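BlEst2 (Bacillus licheniformis, PDB 6WPX) probably hydrolyses ester bonds as an esterase or lipase, and is seen here in the propeptide form, whose C-terminal domain has autoinhibitory effects. Local coordinates at residues A157-W161 / R412-Y416; I168-K172 / V348-G352; F291-N297 / E377-V383; R301-V307 / G365-S371; W318-H322 / S371-K376. All coordinates share one frame; numbering follows the deposited sequence.

Contact 1 (A157-W161 / R412-Y416); sequences AYSNW and RSIRY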
# COMPACT_ATOMS: atom_id res chain seq x y z
N ALA A 157 8.16 -2.79 -1.09
CA ALA A 157 8.49 -4.19 -0.79
C ALA A 157 9.18 -4.91 -1.96
O ALA A 157 9.98 -5.81 -1.73
CB ALA A 157 7.23 -4.95 -0.42
N TYR A 158 8.80 -4.58 -3.19
CA TYR A 158 9.34 -5.19 -4.40
C TYR A 158 10.55 -4.45 -4.98
O TYR A 158 11.07 -4.84 -6.02
CB TYR A 158 8.22 -5.35 -5.44
CG TYR A 158 7.42 -6.59 -5.16
CD1 TYR A 158 6.44 -6.60 -4.18
CD2 TYR A 158 7.72 -7.80 -5.81
CE1 TYR A 158 5.75 -7.77 -3.86
CE2 TYR A 158 7.04 -8.97 -5.48
CZ TYR A 158 6.05 -8.95 -4.51
OH TYR A 158 5.37 -10.09 -4.21
N SER A 159 11.02 -3.42 -4.29
CA SER A 159 12.15 -2.61 -4.78
C SER A 159 13.50 -3.19 -4.39
O SER A 159 13.57 -4.06 -3.53
CB SER A 159 12.01 -1.15 -4.34
OG SER A 159 12.31 -1.02 -2.96
N ASN A 160 14.56 -2.76 -5.09
CA ASN A 160 15.91 -3.26 -4.86
C ASN A 160 16.37 -3.18 -3.41
O ASN A 160 16.83 -4.19 -2.90
CB ASN A 160 16.93 -2.55 -5.78
CG ASN A 160 16.80 -3.02 -7.20
OD1 ASN A 160 15.81 -2.74 -7.87
ND2 ASN A 160 17.77 -3.78 -7.67
N TRP A 161 16.26 -2.02 -2.76
CA TRP A 161 16.74 -1.91 -1.37
C TRP A 161 16.01 -2.81 -0.39
O TRP A 161 16.61 -3.22 0.59
CB TRP A 161 16.76 -0.46 -0.86
CG TRP A 161 17.73 0.45 -1.55
CD1 TRP A 161 17.44 1.63 -2.19
CD2 TRP A 161 19.16 0.31 -1.60
NE1 TRP A 161 18.60 2.20 -2.67
CE2 TRP A 161 19.67 1.41 -2.33
CE3 TRP A 161 20.06 -0.67 -1.14
CZ2 TRP A 161 21.03 1.58 -2.58
CZ3 TRP A 161 21.41 -0.50 -1.40
CH2 TRP A 161 21.88 0.61 -2.11
N ARG A 412 19.09 1.19 -9.86
CA ARG A 412 19.01 -0.21 -9.43
C ARG A 412 17.62 -0.65 -9.86
O ARG A 412 16.67 0.10 -9.67
CB ARG A 412 19.18 -0.36 -7.92
CG ARG A 412 20.63 -0.34 -7.48
CD ARG A 412 20.78 -0.10 -5.98
NE ARG A 412 22.16 0.30 -5.70
CZ ARG A 412 23.12 -0.54 -5.33
NH1 ARG A 412 24.36 -0.10 -5.17
NH2 ARG A 412 22.84 -1.82 -5.11
N SER A 413 17.51 -1.80 -10.53
CA SER A 413 16.21 -2.24 -10.99
C SER A 413 16.02 -3.75 -10.88
O SER A 413 16.99 -4.51 -10.80
CB SER A 413 15.95 -1.76 -12.42
OG SER A 413 16.92 -2.32 -13.27
N ILE A 414 14.75 -4.18 -10.81
CA ILE A 414 14.34 -5.58 -10.82
C ILE A 414 13.19 -5.70 -11.81
O ILE A 414 12.25 -4.90 -11.75
CB ILE A 414 13.93 -6.21 -9.45
CG1 ILE A 414 14.99 -6.00 -8.36
CG2 ILE A 414 13.62 -7.71 -9.60
CD1 ILE A 414 14.44 -6.16 -6.87
N ARG A 415 13.27 -6.70 -12.70
CA ARG A 415 12.20 -7.04 -13.61
C ARG A 415 11.71 -8.43 -13.20
O ARG A 415 12.50 -9.37 -13.10
CB ARG A 415 12.63 -6.98 -15.08
CG ARG A 415 11.45 -7.19 -16.03
CD ARG A 415 11.86 -7.25 -17.48
NE ARG A 415 12.94 -8.20 -17.73
CZ ARG A 415 12.76 -9.48 -18.03
NH1 ARG A 415 11.53 -9.97 -18.16
NH2 ARG A 415 13.80 -10.28 -18.22
N TYR A 416 10.42 -8.53 -12.93
CA TYR A 416 9.72 -9.75 -12.52
C TYR A 416 8.84 -10.23 -13.67
O TYR A 416 8.36 -9.41 -14.45
CB TYR A 416 8.80 -9.49 -11.31
CG TYR A 416 9.47 -8.95 -10.08
CD1 TYR A 416 9.63 -7.58 -9.89
CD2 TYR A 416 9.89 -9.80 -9.06
CE1 TYR A 416 10.21 -7.07 -8.74
CE2 TYR A 416 10.53 -9.31 -7.93
CZ TYR A 416 10.65 -7.94 -7.75
OH TYR A 416 11.25 -7.43 -6.61

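Contact 2 (I168-K172 / V348-G352); sequences ILGQK and VFEGG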
# COMPACT_ATOMS: atom_id res chain seq x y z
N ILE A 168 13.26 -12.69 3.76
CA ILE A 168 13.05 -13.40 5.03
C ILE A 168 11.68 -13.10 5.68
O ILE A 168 11.22 -13.93 6.46
CB ILE A 168 14.19 -13.30 6.05
CG1 ILE A 168 14.64 -11.85 6.27
CG2 ILE A 168 15.35 -14.23 5.66
CD1 ILE A 168 15.67 -11.74 7.31
N LEU A 169 11.00 -11.99 5.32
CA LEU A 169 9.65 -11.77 5.86
C LEU A 169 8.60 -12.67 5.14
O LEU A 169 7.50 -12.87 5.67
CB LEU A 169 9.23 -10.28 5.81
CG LEU A 169 9.94 -9.29 6.77
CD1 LEU A 169 9.18 -7.95 6.83
CD2 LEU A 169 10.06 -9.84 8.18
N GLY A 170 8.97 -13.21 3.97
CA GLY A 170 8.10 -14.01 3.12
C GLY A 170 6.97 -13.17 2.58
O GLY A 170 5.87 -13.67 2.35
N GLN A 171 7.21 -11.86 2.43
CA GLN A 171 6.18 -10.92 1.98
C GLN A 171 6.03 -10.92 0.46
O GLN A 171 5.17 -10.22 -0.06
CB GLN A 171 6.39 -9.50 2.56
CG GLN A 171 7.54 -8.71 1.96
CD GLN A 171 7.80 -7.43 2.70
OE1 GLN A 171 8.75 -7.30 3.47
NE2 GLN A 171 6.95 -6.43 2.48
N LYS A 172 6.89 -11.65 -0.25
CA LYS A 172 6.71 -11.71 -1.68
C LYS A 172 5.88 -12.93 -1.98
O LYS A 172 6.27 -14.07 -1.71
CB LYS A 172 8.02 -11.68 -2.47
CG LYS A 172 8.71 -10.32 -2.46
CD LYS A 172 10.07 -10.38 -3.15
CE LYS A 172 10.48 -9.02 -3.65
NZ LYS A 172 11.91 -8.98 -4.06
N VAL A 348 1.47 -5.24 3.95
CA VAL A 348 2.56 -5.60 3.02
C VAL A 348 3.82 -5.98 3.79
O VAL A 348 4.47 -6.89 3.34
CB VAL A 348 2.76 -4.43 2.05
CG1 VAL A 348 4.11 -4.46 1.38
CG2 VAL A 348 1.63 -4.39 1.05
N PHE A 349 4.12 -5.30 4.90
CA PHE A 349 5.33 -5.65 5.66
C PHE A 349 4.99 -6.46 6.93
O PHE A 349 5.85 -6.57 7.81
CB PHE A 349 6.17 -4.40 5.99
CG PHE A 349 6.92 -3.81 4.81
CD1 PHE A 349 6.33 -2.85 4.01
CD2 PHE A 349 8.21 -4.21 4.52
CE1 PHE A 349 7.03 -2.30 2.92
CE2 PHE A 349 8.91 -3.68 3.43
CZ PHE A 349 8.32 -2.72 2.64
N GLU A 350 3.80 -7.08 7.01
CA GLU A 350 3.44 -7.92 8.16
C GLU A 350 4.56 -8.95 8.47
O GLU A 350 5.14 -9.54 7.55
CB GLU A 350 2.12 -8.66 7.88
CG GLU A 350 1.62 -9.54 9.02
CD GLU A 350 0.20 -10.00 8.82
OE1 GLU A 350 -0.71 -9.39 9.42
OE2 GLU A 350 -0.02 -10.92 8.00
N GLY A 351 4.88 -9.10 9.76
CA GLY A 351 5.89 -10.05 10.21
C GLY A 351 7.21 -9.45 10.62
O GLY A 351 8.05 -10.16 11.17
N GLY A 352 7.42 -8.17 10.35
CA GLY A 352 8.65 -7.48 10.70
C GLY A 352 8.47 -6.47 11.80
O GLY A 352 7.41 -6.40 12.44

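Contact 3 (F291-N297 / E377-V383); sequences FIRGGEN and EAFLFIV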
# COMPACT_ATOMS: atom_id res chain seq x y z
N PHE A 291 14.78 8.86 1.51
CA PHE A 291 16.13 8.37 1.29
C PHE A 291 16.03 6.95 1.80
O PHE A 291 15.51 6.71 2.90
CB PHE A 291 17.22 9.14 2.06
CG PHE A 291 18.57 8.46 1.91
CD1 PHE A 291 19.27 8.53 0.71
CD2 PHE A 291 19.11 7.72 2.95
CE1 PHE A 291 20.52 7.92 0.58
CE2 PHE A 291 20.36 7.11 2.82
CZ PHE A 291 21.06 7.21 1.64
N ILE A 292 16.50 5.99 0.98
CA ILE A 292 16.36 4.57 1.30
C ILE A 292 17.62 3.78 1.09
O ILE A 292 18.27 3.91 0.06
CB ILE A 292 15.19 3.93 0.47
CG1 ILE A 292 13.86 4.68 0.62
CG2 ILE A 292 15.01 2.42 0.75
CD1 ILE A 292 12.83 4.30 -0.42
N ARG A 293 17.90 2.86 2.04
CA ARG A 293 18.96 1.86 1.95
C ARG A 293 18.42 0.53 2.47
O ARG A 293 17.39 0.50 3.12
CB ARG A 293 20.25 2.29 2.68
CG ARG A 293 21.03 3.42 1.99
CD ARG A 293 21.64 2.98 0.66
NE ARG A 293 22.41 4.05 -0.02
CZ ARG A 293 21.89 4.89 -0.90
NH1 ARG A 293 20.60 4.86 -1.18
NH2 ARG A 293 22.66 5.81 -1.48
N GLY A 294 19.09 -0.54 2.13
CA GLY A 294 18.73 -1.88 2.57
C GLY A 294 19.94 -2.78 2.51
O GLY A 294 20.96 -2.44 1.92
N GLY A 295 19.82 -3.95 3.11
CA GLY A 295 20.92 -4.90 3.12
C GLY A 295 20.75 -5.89 4.24
O GLY A 295 19.63 -6.10 4.72
N GLU A 296 21.84 -6.46 4.65
CA GLU A 296 21.91 -7.41 5.74
C GLU A 296 22.95 -6.91 6.71
O GLU A 296 23.89 -6.21 6.32
CB GLU A 296 22.31 -8.80 5.21
CG GLU A 296 21.13 -9.52 4.57
CD GLU A 296 21.43 -10.84 3.87
OE1 GLU A 296 22.62 -11.11 3.57
OE2 GLU A 296 20.47 -11.59 3.61
N ASN A 297 22.74 -7.23 7.99
CA ASN A 297 23.63 -6.83 9.05
C ASN A 297 23.83 -8.00 10.00
O ASN A 297 22.87 -8.52 10.57
CB ASN A 297 23.05 -5.62 9.79
CG ASN A 297 23.85 -5.17 10.98
OD1 ASN A 297 25.07 -5.34 11.05
ND2 ASN A 297 23.19 -4.54 11.94
N GLU A 377 20.35 -9.86 10.71
CA GLU A 377 19.12 -9.13 10.32
C GLU A 377 19.18 -8.69 8.86
O GLU A 377 20.25 -8.52 8.35
CB GLU A 377 18.88 -7.90 11.20
CG GLU A 377 19.80 -6.75 10.85
CD GLU A 377 19.43 -5.40 11.45
OE1 GLU A 377 18.31 -5.26 11.90
OE2 GLU A 377 20.27 -4.52 11.41
N ALA A 378 18.03 -8.72 8.21
CA ALA A 378 17.86 -8.03 6.92
C ALA A 378 17.21 -6.69 7.30
O ALA A 378 16.40 -6.67 8.22
CB ALA A 378 17.03 -8.79 5.94
N PHE A 379 17.62 -5.61 6.66
CA PHE A 379 17.07 -4.32 7.02
C PHE A 379 16.62 -3.50 5.84
O PHE A 379 17.03 -3.74 4.70
CB PHE A 379 18.08 -3.52 7.88
CG PHE A 379 19.25 -2.93 7.09
CD1 PHE A 379 19.14 -1.68 6.49
CD2 PHE A 379 20.43 -3.63 6.95
CE1 PHE A 379 20.20 -1.15 5.76
CE2 PHE A 379 21.50 -3.09 6.23
CZ PHE A 379 21.37 -1.86 5.64
N LEU A 380 15.81 -2.50 6.13
CA LEU A 380 15.35 -1.50 5.19
C LEU A 380 15.36 -0.22 6.00
O LEU A 380 14.68 -0.12 7.00
CB LEU A 380 13.95 -1.83 4.65
CG LEU A 380 13.40 -0.91 3.54
CD1 LEU A 380 14.35 -0.84 2.33
CD2 LEU A 380 12.03 -1.38 3.09
N PHE A 381 16.22 0.71 5.60
CA PHE A 381 16.45 1.99 6.26
C PHE A 381 15.79 3.06 5.44
O PHE A 381 16.10 3.20 4.26
CB PHE A 381 17.97 2.26 6.40
CG PHE A 381 18.29 3.66 6.87
CD1 PHE A 381 17.66 4.20 8.00
CD2 PHE A 381 19.21 4.45 6.19
CE1 PHE A 381 17.94 5.50 8.42
CE2 PHE A 381 19.51 5.74 6.62
CZ PHE A 381 18.88 6.26 7.74
N ILE A 382 14.86 3.82 6.06
CA ILE A 382 14.11 4.84 5.33
C ILE A 382 14.08 6.12 6.12
O ILE A 382 13.78 6.13 7.32
CB ILE A 382 12.66 4.37 4.97
CG1 ILE A 382 12.67 3.09 4.12
CG2 ILE A 382 11.81 5.47 4.30
CD1 ILE A 382 11.38 2.32 4.19
N VAL A 383 14.34 7.21 5.42
CA VAL A 383 14.24 8.56 5.97
C VAL A 383 13.20 9.30 5.14
O VAL A 383 13.27 9.28 3.92
CB VAL A 383 15.59 9.32 5.99
CG1 VAL A 383 15.43 10.73 6.60
CG2 VAL A 383 16.65 8.55 6.76

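Contact 4 (R301-V307 / G365-S371); sequences REEEFAV and GTWKIAS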
# COMPACT_ATOMS: atom_id res chain seq x y z
N ARG A 301 25.97 -2.19 11.59
CA ARG A 301 25.76 -1.61 10.27
C ARG A 301 25.49 -0.14 10.47
O ARG A 301 24.58 0.24 11.22
CB ARG A 301 24.60 -2.27 9.51
CG ARG A 301 24.31 -1.62 8.13
CD ARG A 301 25.39 -2.00 7.14
NE ARG A 301 25.07 -1.65 5.76
CZ ARG A 301 24.87 -2.53 4.78
NH1 ARG A 301 24.89 -3.83 5.04
NH2 ARG A 301 24.60 -2.12 3.55
N GLU A 302 26.25 0.68 9.76
CA GLU A 302 26.05 2.12 9.80
C GLU A 302 25.69 2.60 8.41
O GLU A 302 26.25 2.11 7.43
CB GLU A 302 27.28 2.85 10.34
CG GLU A 302 27.71 2.39 11.73
CD GLU A 302 28.75 3.23 12.45
OE1 GLU A 302 28.60 3.41 13.67
OE2 GLU A 302 29.75 3.67 11.82
N GLU A 303 24.75 3.54 8.34
CA GLU A 303 24.32 4.16 7.09
C GLU A 303 24.32 5.66 7.26
O GLU A 303 23.61 6.19 8.12
CB GLU A 303 22.91 3.69 6.65
CG GLU A 303 22.86 2.27 6.11
CD GLU A 303 23.58 1.97 4.80
OE1 GLU A 303 23.68 0.77 4.47
OE2 GLU A 303 24.07 2.91 4.13
N GLU A 304 25.12 6.34 6.46
CA GLU A 304 25.17 7.79 6.50
C GLU A 304 24.08 8.35 5.61
O GLU A 304 23.63 7.68 4.68
CB GLU A 304 26.53 8.32 6.03
CG GLU A 304 27.66 8.08 7.01
CD GLU A 304 28.98 8.72 6.62
OE1 GLU A 304 29.17 9.04 5.42
OE2 GLU A 304 29.83 8.90 7.51
N PHE A 305 23.63 9.54 5.90
CA PHE A 305 22.65 10.23 5.07
C PHE A 305 22.77 11.72 5.27
O PHE A 305 22.96 12.18 6.39
CB PHE A 305 21.21 9.72 5.26
CG PHE A 305 20.54 10.01 6.58
CD1 PHE A 305 20.71 9.16 7.67
CD2 PHE A 305 19.68 11.09 6.72
CE1 PHE A 305 20.08 9.41 8.89
CE2 PHE A 305 19.05 11.35 7.95
CZ PHE A 305 19.24 10.50 9.02
N ALA A 306 22.66 12.46 4.18
CA ALA A 306 22.69 13.90 4.15
C ALA A 306 21.32 14.44 4.54
O ALA A 306 20.27 13.89 4.16
CB ALA A 306 23.04 14.39 2.75
N VAL A 307 21.34 15.52 5.31
CA VAL A 307 20.13 16.28 5.65
C VAL A 307 20.50 17.67 5.18
O VAL A 307 21.44 18.27 5.71
CB VAL A 307 19.72 16.25 7.14
CG1 VAL A 307 18.61 17.28 7.42
CG2 VAL A 307 19.26 14.85 7.55
N GLY A 365 23.62 18.53 7.46
CA GLY A 365 24.89 17.83 7.42
C GLY A 365 24.70 16.33 7.30
O GLY A 365 23.62 15.86 6.93
N THR A 366 25.77 15.59 7.58
CA THR A 366 25.76 14.14 7.48
C THR A 366 25.37 13.52 8.81
O THR A 366 26.11 13.61 9.80
CB THR A 366 27.14 13.61 7.03
OG1 THR A 366 27.59 14.35 5.90
CG2 THR A 366 27.11 12.10 6.71
N TRP A 367 24.23 12.87 8.81
CA TRP A 367 23.72 12.12 9.94
C TRP A 367 24.13 10.69 9.69
O TRP A 367 24.50 10.35 8.58
CB TRP A 367 22.19 12.17 9.98
CG TRP A 367 21.65 13.48 10.46
CD1 TRP A 367 21.79 14.69 9.87
CD2 TRP A 367 20.91 13.70 11.67
NE1 TRP A 367 21.16 15.66 10.61
CE2 TRP A 367 20.60 15.07 11.72
CE3 TRP A 367 20.42 12.86 12.68
CZ2 TRP A 367 19.87 15.64 12.77
CZ3 TRP A 367 19.67 13.42 13.71
CH2 TRP A 367 19.41 14.79 13.75
N LYS A 368 24.01 9.84 10.71
CA LYS A 368 24.38 8.44 10.59
C LYS A 368 23.49 7.61 11.49
O LYS A 368 23.29 7.93 12.66
CB LYS A 368 25.88 8.27 10.95
CG LYS A 368 26.41 6.83 10.92
CD LYS A 368 27.95 6.76 11.12
CE LYS A 368 28.42 7.16 12.51
NZ LYS A 368 29.87 6.87 12.70
N ILE A 369 22.94 6.54 10.92
CA ILE A 369 22.16 5.58 11.68
C ILE A 369 23.08 4.39 11.92
O ILE A 369 23.90 4.07 11.07
CB ILE A 369 20.80 5.18 11.03
CG1 ILE A 369 19.90 4.41 12.06
CG2 ILE A 369 21.01 4.34 9.76
CD1 ILE A 369 18.48 4.69 11.99
N ALA A 370 22.93 3.75 13.07
CA ALA A 370 23.70 2.57 13.40
C ALA A 370 22.78 1.53 14.00
O ALA A 370 21.96 1.85 14.85
CB ALA A 370 24.85 2.92 14.35
N SER A 371 22.89 0.29 13.52
CA SER A 371 22.13 -0.84 14.06
C SER A 371 23.14 -1.87 14.54
O SER A 371 23.99 -2.31 13.77
CB SER A 371 21.23 -1.46 13.00
OG SER A 371 20.48 -2.54 13.54

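Contact 5 (W318-H322 / S371-K376); sequences WLSNH and SSVKQK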
# COMPACT_ATOMS: atom_id res chain seq x y z
N TRP A 318 14.15 2.21 10.85
CA TRP A 318 15.00 1.05 10.61
C TRP A 318 14.07 -0.17 10.68
O TRP A 318 13.65 -0.57 11.76
CB TRP A 318 16.15 0.96 11.61
CG TRP A 318 17.12 -0.15 11.31
CD1 TRP A 318 17.02 -1.46 11.68
CD2 TRP A 318 18.35 -0.04 10.56
NE1 TRP A 318 18.11 -2.17 11.23
CE2 TRP A 318 18.93 -1.33 10.52
CE3 TRP A 318 18.99 1.02 9.89
CZ2 TRP A 318 20.16 -1.57 9.89
CZ3 TRP A 318 20.18 0.76 9.22
CH2 TRP A 318 20.77 -0.51 9.25
N LEU A 319 13.70 -0.71 9.51
CA LEU A 319 12.84 -1.91 9.44
C LEU A 319 13.73 -3.10 9.50
O LEU A 319 14.77 -3.12 8.85
CB LEU A 319 12.01 -1.95 8.15
CG LEU A 319 10.86 -0.94 8.02
CD1 LEU A 319 11.37 0.44 7.58
CD2 LEU A 319 9.83 -1.47 7.06
N SER A 320 13.35 -4.09 10.31
CA SER A 320 14.14 -5.31 10.52
C SER A 320 13.22 -6.52 10.70
O SER A 320 12.03 -6.36 10.97
CB SER A 320 15.01 -5.15 11.77
OG SER A 320 15.78 -6.32 12.03
N ASN A 321 13.77 -7.73 10.58
CA ASN A 321 13.01 -8.95 10.81
C ASN A 321 12.97 -9.25 12.32
O ASN A 321 12.23 -10.14 12.74
CB ASN A 321 13.57 -10.12 10.01
CG ASN A 321 15.02 -10.39 10.26
OD1 ASN A 321 15.88 -9.55 9.99
ND2 ASN A 321 15.32 -11.60 10.69
N HIS A 322 13.72 -8.51 13.13
CA HIS A 322 13.64 -8.73 14.57
C HIS A 322 13.64 -7.40 15.32
O HIS A 322 13.95 -6.34 14.77
CB HIS A 322 14.66 -9.77 15.10
CG HIS A 322 16.09 -9.40 14.96
ND1 HIS A 322 16.69 -8.49 15.81
CD2 HIS A 322 17.04 -9.92 14.15
CE1 HIS A 322 17.96 -8.44 15.46
NE2 HIS A 322 18.22 -9.28 14.46
N SER A 371 22.89 0.29 13.52
CA SER A 371 22.13 -0.84 14.06
C SER A 371 23.14 -1.87 14.54
O SER A 371 23.99 -2.31 13.77
CB SER A 371 21.23 -1.46 13.00
OG SER A 371 20.48 -2.54 13.54
N SER A 372 23.07 -2.20 15.83
CA SER A 372 23.95 -3.20 16.44
C SER A 372 23.08 -4.38 16.79
O SER A 372 22.10 -4.24 17.52
CB SER A 372 24.66 -2.64 17.67
OG SER A 372 25.61 -3.55 18.17
N VAL A 373 23.39 -5.53 16.21
CA VAL A 373 22.61 -6.76 16.41
C VAL A 373 23.49 -7.90 16.92
O VAL A 373 24.68 -7.93 16.63
CB VAL A 373 21.82 -7.17 15.13
CG1 VAL A 373 20.72 -6.17 14.79
CG2 VAL A 373 22.74 -7.38 13.93
N LYS A 374 22.87 -8.86 17.59
CA LYS A 374 23.53 -10.10 18.10
C LYS A 374 23.13 -11.25 17.18
O LYS A 374 23.88 -12.21 17.07
CB LYS A 374 23.08 -10.41 19.52
N GLN A 375 21.95 -11.11 16.58
CA GLN A 375 21.34 -12.06 15.63
C GLN A 375 21.27 -11.36 14.27
O GLN A 375 20.98 -10.18 14.24
CB GLN A 375 19.94 -12.38 16.15
CG GLN A 375 19.04 -13.10 15.16
CD GLN A 375 17.84 -13.68 15.87
OE1 GLN A 375 17.96 -14.67 16.58
NE2 GLN A 375 16.68 -13.06 15.67
N LYS A 376 21.52 -12.11 13.22
CA LYS A 376 21.53 -11.70 11.80
C LYS A 376 20.23 -10.97 11.43
O LYS A 376 19.15 -11.41 11.86
CB LYS A 376 21.75 -12.96 10.96
CG LYS A 376 21.98 -12.77 9.48
CD LYS A 376 22.10 -14.09 8.75
CE LYS A 376 22.92 -15.10 9.53
NZ LYS A 376 22.69 -16.50 9.08

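Contact 1 (A157-W161 / R412-Y416)
Y158 sets the edge of its ring on the face of Y416, a T-shaped pair with planes 72° apart in which Y158 CD2 comes to 3.5 Å from Y416 CZ. The Y416 hydroxyl reaches past this ring to the backbone, where Y416 OH donates to Y158 O over 2.7 Å; it is also hydrogen-bonded to K172 NZ, so a tyrosine supplies both a broad face and a polar tip here. N160 turns toward the strand and brings its amide against S413. With CG beside its own backbone N (chi1 -73°), the amide lies along the backbone of S413, giving a weak bond from N160 ND2 to S413 O of 3.3 Å, while N160 CG packs 3.6 Å from R412 CB. At the far end R412 spreads its extended chain over the W161 indole: R412 CD makes a CH-pi contact, and W161 CH2 sits 3.6 Å from R412 CZ, under the guanidinium, whose plane is 25° from the ring. W161 NE1 is held by D452. The contact packs the loop between helices 152-157 and 163-169, at the alpha/beta-hydrolase-like region, across strand 407-417 of the C-terminal antiparallel sheet.

Contact 2 (I168-K172 / V348-G352)
Q171 drives its amide onto the ring of F349, and this is the tight half of the contact, where the end of helix 163-169 meets the loop between strands 341-344 and 353-360. The amide stands upright on the ring, planes 89° apart, with Q171 NE2 over the face and both NE2 and OE1 of Q171 3.3 Å from F349 CD2. It is put there by a chi1 of 73°, with CG between the backbone N and carbonyl carbon, and by an extended chain beyond. Q171 NE2 also lies 2.7 Å from V348 O, but the angle is too poor for a hydrogen bond, and Q171 OE1 is buried with no partner in the model. The other half is looser and reaches solvent. L169 lays its two methyls on the F349-G352 type II turn, L169 CD2 being 3.6 Å from G351 O and 3.7 Å from G352 CA. Glycines suit this surface: a side chain on G352 would collide with L169 CD1, the backbone angles of G351 would jam a CB against the preceding carbonyl, and G170 takes the positive phi of the Schellman motif ending the helix. E350 turns outward. F349 also packs on L156 and L380, and an alanine here would probably open a gap beside the Q171 amide and leave it freer to turn. The chemistry thus implies a join made by shape, in which polar groups meet without strong bonds.

Contact 3 (F291-N297 / E377-V383)
F379 spreads its ring flat over the backbone of the neighbouring strand; F379, F291 and the N297-E377 pair bury more than any other residues here. A chi1 of 75° swings the F379 ring across G294 and G295, until G295 N stands over its centre and G295 C is 3.5 Å from F379 CE2. Glycine fits beneath it because a CB on G295 would press on that same ring atom. On the same face F381 CE2 lies at the edge of the F291 ring, 4.1 Å from F291 CE2, while the R293 guanidinium covers F291 CZ on its way to a salt bridge with D452. At the other end N297 ND2 donates to E377 OE2, 3.0 Å and nearly straight at 167°, on its anti side but tilted out of the carboxylate plane. That carboxylate is gripped further by S371, S320 and W318, which fixes its rotation. On the reverse face I292 CG2 packs 3.7 Å from L380 CD1. Eight backbone bonds run in antiparallel register, from F291 N to V383 O (2.9 Å) through to E377 N and N297 O. Edge strand 290-297 beside 377-386 suits the jelly-roll topology, its first strand lying beside its last.

Contact 4 (R301-V307 / G365-S371)
R301 and S371 begin a ladder of eight backbone hydrogen bonds, R301 N to S371 O at 2.9 Å and G365 N to V307 O at 2.8 Å marking its two ends. The strands are antiparallel and belong to the four-stranded sheet of a jelly-roll beta sandwich. Charges reinforce the outer face: K368 and E302 form a salt bridge whose hydrogen bond, 3.3 Å from K368 NZ to E302 OE2, is weak, the lysine bending at chi3 (68°) to bring its amine round to the glutamate. Long charged side chains such as E302, E304 and K368 suit this outer surface, where their aliphatic stems still pack; E304 CB, for instance, rests 3.9 Å from T366 CG2. On the inner face R301 NE bonds E303 OE1 along its own strand, reaching it from above the carboxylate plane. The inner face is apolar farther along. I369 CG2 touches E303 CB at 3.7 Å, and the F305 ring, turned toward the partner strand, takes W367 CB over its face in a CH-pi contact 3.7 Å from the ring centroid. Although the two aromatic planes are only 26° apart, they are slid so far that they barely overlap. F305 also meets F381 of the opposing sheet, and W367 NE1 is hydrogen-bonded to the A363 carbonyl O. The branched side chain of V307 closes the row, its CG2 lying 3.4 Å from W367 CD1.

Contact 5 (W318-H322 / S371-K376)
H322 places its imidazole against the V373-K376 loop by a chi1 of 64°, which sets CG between its backbone N and carbonyl carbon, while W318, with a trans chi1 of -174°, extends its indole toward S371. The histidine does the polar work. H322 NE2 donates to Q375 O over 2.9 Å; the donor stands well above the carbonyl plane, and the N-H...O angle is 145°. Its ring is wedged in as well: V373 CG1 lies 3.6 Å from H322 CE1, K376 O sits in plane at the edge near CD2, and the Q375 amide slides past nearly perpendicular to it, with Q375 NE2 3.5 Å from H322 CD2. Behind it, S320 OG accepts from H322 N (3.2 Å) in an ST turn and stands over the ring centre. W318 offers a face to S371, whose CB comes within 3.3 Å of W318 CZ2; F379 stacks on the opposite face. Strand 313-320 belongs to the five-stranded sheet and strand 365-372 to the four-stranded one, so W318 on S371 bridges the two sheets of the sandwich. A leucine in place of H322 would probably leave the Q375 carbonyl without its donor and the loop free to shift. The chemistry implies that one side-chain bond, backed by close ring contacts, ties down a loop with exposed residues such as Q375 and K376.

From the N terminus, the chain first supplies the loop and helix end of 157-172. Contact 1 closes the longest loop, ending on strand 407-417, and encloses the other four. Contact 2 starts next and returns at 348-352, so it crosses contacts 3, 4 and 5. Contact 3 brings strand 290-297 back to 377-383, and contacts 4 and 5 both fall within its span, crossing each other and sharing S371. Contacts 3 and 4 each pair two strands, one pair in each sheet of the jelly roll, and contact 5 reaches from one sheet to the other; contact 2 seats helix 163-169 against that sandwich, and contact 1 joins the same helical region to the C-terminal sheet.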